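Local atomic coordinates of CdiI immunity protein (Yersinia kristensenii ATCC 33638, PDB entry 5E3E), a protein that probably protects its own cell by binding and neutralising the cognate CdiA-CT toxin, a nuclease of the RNase A superfamily. Residues R15-Q20 and A34-T39. Numbering follows the deposited sequence.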
loop_
_atom_site.group_PDB
_atom_site.type_symbol
_atom_site.label_atom_id
_atom_site.label_comp_id
_atom_site.label_asym_id
_atom_site.label_seq_id
_atom_site.Cartn_x
_atom_site.Cartn_y
_atom_site.Cartn_z
ATOM N N ARG A 15 -1.718 1.079 2.806
ATOM C CA ARG A 15 -1.291 0.010 1.924
ATOM C C ARG A 15 -2.089 -0.107 0.654
ATOM O O ARG A 15 -1.514 -0.480 -0.369
ATOM C CB ARG A 15 -1.258 -1.324 2.626
ATOM C CG ARG A 15 -0.335 -1.339 3.803
ATOM C CD ARG A 15 -0.350 -2.692 4.470
ATOM N NE ARG A 15 0.505 -2.759 5.662
ATOM C CZ ARG A 15 0.733 -3.878 6.362
ATOM N NH1 ARG A 15 0.178 -5.046 6.020
ATOM N NH2 ARG A 15 1.490 -3.833 7.444
ATOM N N CYS A 16 -3.385 0.179 0.681
ATOM C CA CYS A 16 -4.202 0.010 -0.504
ATOM C C CYS A 16 -4.307 1.318 -1.278
ATOM O O CYS A 16 -4.433 1.283 -2.513
ATOM C CB CYS A 16 -5.586 -0.533 -0.187
ATOM S SG CYS A 16 -5.573 -2.268 0.314
ATOM N N TYR A 17 -4.388 2.454 -0.572
ATOM C CA TYR A 17 -4.488 3.729 -1.242
ATOM C C TYR A 17 -3.100 4.288 -1.472
ATOM O O TYR A 17 -2.780 4.597 -2.620
ATOM C CB TYR A 17 -5.395 4.725 -0.487
ATOM C CG TYR A 17 -6.856 4.440 -0.773
ATOM C CD1 TYR A 17 -7.546 3.449 -0.093
ATOM C CD2 TYR A 17 -7.528 5.151 -1.797
ATOM C CE1 TYR A 17 -8.860 3.165 -0.407
ATOM C CE2 TYR A 17 -8.842 4.904 -2.085
ATOM C CZ TYR A 17 -9.509 3.913 -1.394
ATOM O OH TYR A 17 -10.823 3.650 -1.712
ATOM N N PHE A 18 -2.298 4.434 -0.418
ATOM C CA PHE A 18 -0.909 4.883 -0.606
ATOM C C PHE A 18 0.018 3.770 -1.039
ATOM O O PHE A 18 1.121 3.627 -0.537
ATOM C CB PHE A 18 -0.387 5.671 0.585
ATOM C CG PHE A 18 -1.048 7.005 0.750
ATOM C CD1 PHE A 18 -0.717 8.052 -0.072
ATOM C CD2 PHE A 18 -2.051 7.193 1.688
ATOM C CE1 PHE A 18 -1.329 9.289 0.072
ATOM C CE2 PHE A 18 -2.669 8.445 1.841
ATOM C CZ PHE A 18 -2.304 9.478 1.014
ATOM N N ASN A 19 -0.445 2.974 -2.011
ATOM C CA ASN A 19 0.377 1.962 -2.644
ATOM C C ASN A 19 1.435 2.632 -3.551
ATOM O O ASN A 19 1.407 3.827 -3.768
ATOM C CB ASN A 19 -0.477 0.927 -3.390
ATOM C CG ASN A 19 -1.165 1.500 -4.596
ATOM O OD1 ASN A 19 -0.516 1.904 -5.550
ATOM N ND2 ASN A 19 -2.498 1.551 -4.567
ATOM N N GLN A 20 2.408 1.859 -4.048
ATOM C CA GLN A 20 3.482 2.449 -4.844
ATOM C C GLN A 20 2.994 3.161 -6.106
ATOM O O GLN A 20 3.710 4.003 -6.665
ATOM C CB GLN A 20 4.494 1.376 -5.265
ATOM C CG GLN A 20 5.346 0.892 -4.118
ATOM C CD GLN A 20 6.393 -0.129 -4.543
ATOM O OE1 GLN A 20 6.927 -0.087 -5.659
ATOM N NE2 GLN A 20 6.709 -1.042 -3.642
ATOM N N ALA A 34 -8.806 12.120 -1.200
ATOM C CA ALA A 34 -10.146 12.397 -1.686
ATOM C C ALA A 34 -10.789 11.175 -2.309
ATOM O O ALA A 34 -11.989 10.987 -2.170
ATOM C CB ALA A 34 -10.141 13.540 -2.681
ATOM N N ALA A 35 -10.011 10.354 -3.008
ATOM C CA ALA A 35 -10.529 9.115 -3.592
ATOM C C ALA A 35 -10.972 8.136 -2.491
ATOM O O ALA A 35 -12.010 7.486 -2.620
ATOM C CB ALA A 35 -9.476 8.462 -4.479
ATOM N N TYR A 36 -10.174 8.039 -1.420
ATOM C CA TYR A 36 -10.545 7.231 -0.274
ATOM C C TYR A 36 -11.868 7.727 0.327
ATOM O O TYR A 36 -12.793 6.950 0.572
ATOM C CB TYR A 36 -9.418 7.284 0.730
ATOM C CG TYR A 36 -9.736 6.747 2.081
ATOM C CD1 TYR A 36 -9.478 5.418 2.393
ATOM C CD2 TYR A 36 -10.185 7.569 3.085
ATOM C CE1 TYR A 36 -9.737 4.907 3.654
ATOM C CE2 TYR A 36 -10.434 7.072 4.362
ATOM C CZ TYR A 36 -10.216 5.750 4.645
ATOM O OH TYR A 36 -10.448 5.296 5.913
ATOM N N LYS A 37 -11.957 9.015 0.536
ATOM C CA LYS A 37 -13.142 9.581 1.145
ATOM C C LYS A 37 -14.361 9.286 0.285
ATOM O O LYS A 37 -15.432 8.948 0.828
ATOM C CB LYS A 37 -13.000 11.086 1.374
ATOM C CG LYS A 37 -14.261 11.668 2.037
ATOM C CD LYS A 37 -14.104 13.099 2.464
ATOM C CE LYS A 37 -15.433 13.545 3.042
ATOM N NZ LYS A 37 -15.449 14.961 3.465
ATOM N N ALA A 38 -14.226 9.442 -1.033
ATOM C CA ALA A 38 -15.353 9.247 -1.938
ATOM C C ALA A 38 -15.787 7.793 -2.038
ATOM O O ALA A 38 -16.987 7.500 -2.188
ATOM C CB ALA A 38 -15.024 9.772 -3.323
ATOM N N THR A 39 -14.825 6.893 -1.974
ATOM C CA THR A 39 -15.046 5.483 -2.230
ATOM C C THR A 39 -15.531 4.734 -0.992
ATOM O O THR A 39 -16.465 3.907 -1.087
ATOM C CB THR A 39 -13.733 4.837 -2.756
ATOM O OG1 THR A 39 -13.322 5.500 -3.954
ATOM C CG2 THR A 39 -13.943 3.364 -3.062
#
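Tyr17 lays one face of its ring over the backbone and side-chain root of Tyr36. Tyr36 CB stands 3.8 Å from the Tyr17 ring centroid and 14° off the ring normal, a CH-pi contact, while Tyr36 CA approaches Tyr17 CE2 to 3.4 Å. The two rings form a T-shaped pair with planes at 87°: the edge of Tyr36 meets the face of Tyr17, with Tyr36 CD1 3.6 Å from Tyr17 CE1. With CG anti to the backbone N (chi1 168°), the Tyr36 ring runs out from CB alongside the Tyr17 face, its CD1 edge turned to it. Ala35 CB adds a looser apolar touch to Tyr17 CE2 at 4.3 Å. Farther out, Tyr17 OH lies 3.3 Å from Thr39 CB, and its hydrogen-bond partner is Glu40 OE2, of the residue following helix 29-39. Thr39 OG1 donates a hydrogen bond to Ala35 O (2.7 Å); that carbonyl also accepts Thr39 N, the two donors reaching it from opposite faces of its plane. Tyr63 of the bound toxin chain meets Tyr17 edge-to-face. The contact thus joins segment 15-20, on helix 8-17, to helix 29-39, with Phe26 against the Tyr17 ring and helix 42-56 against Tyr36.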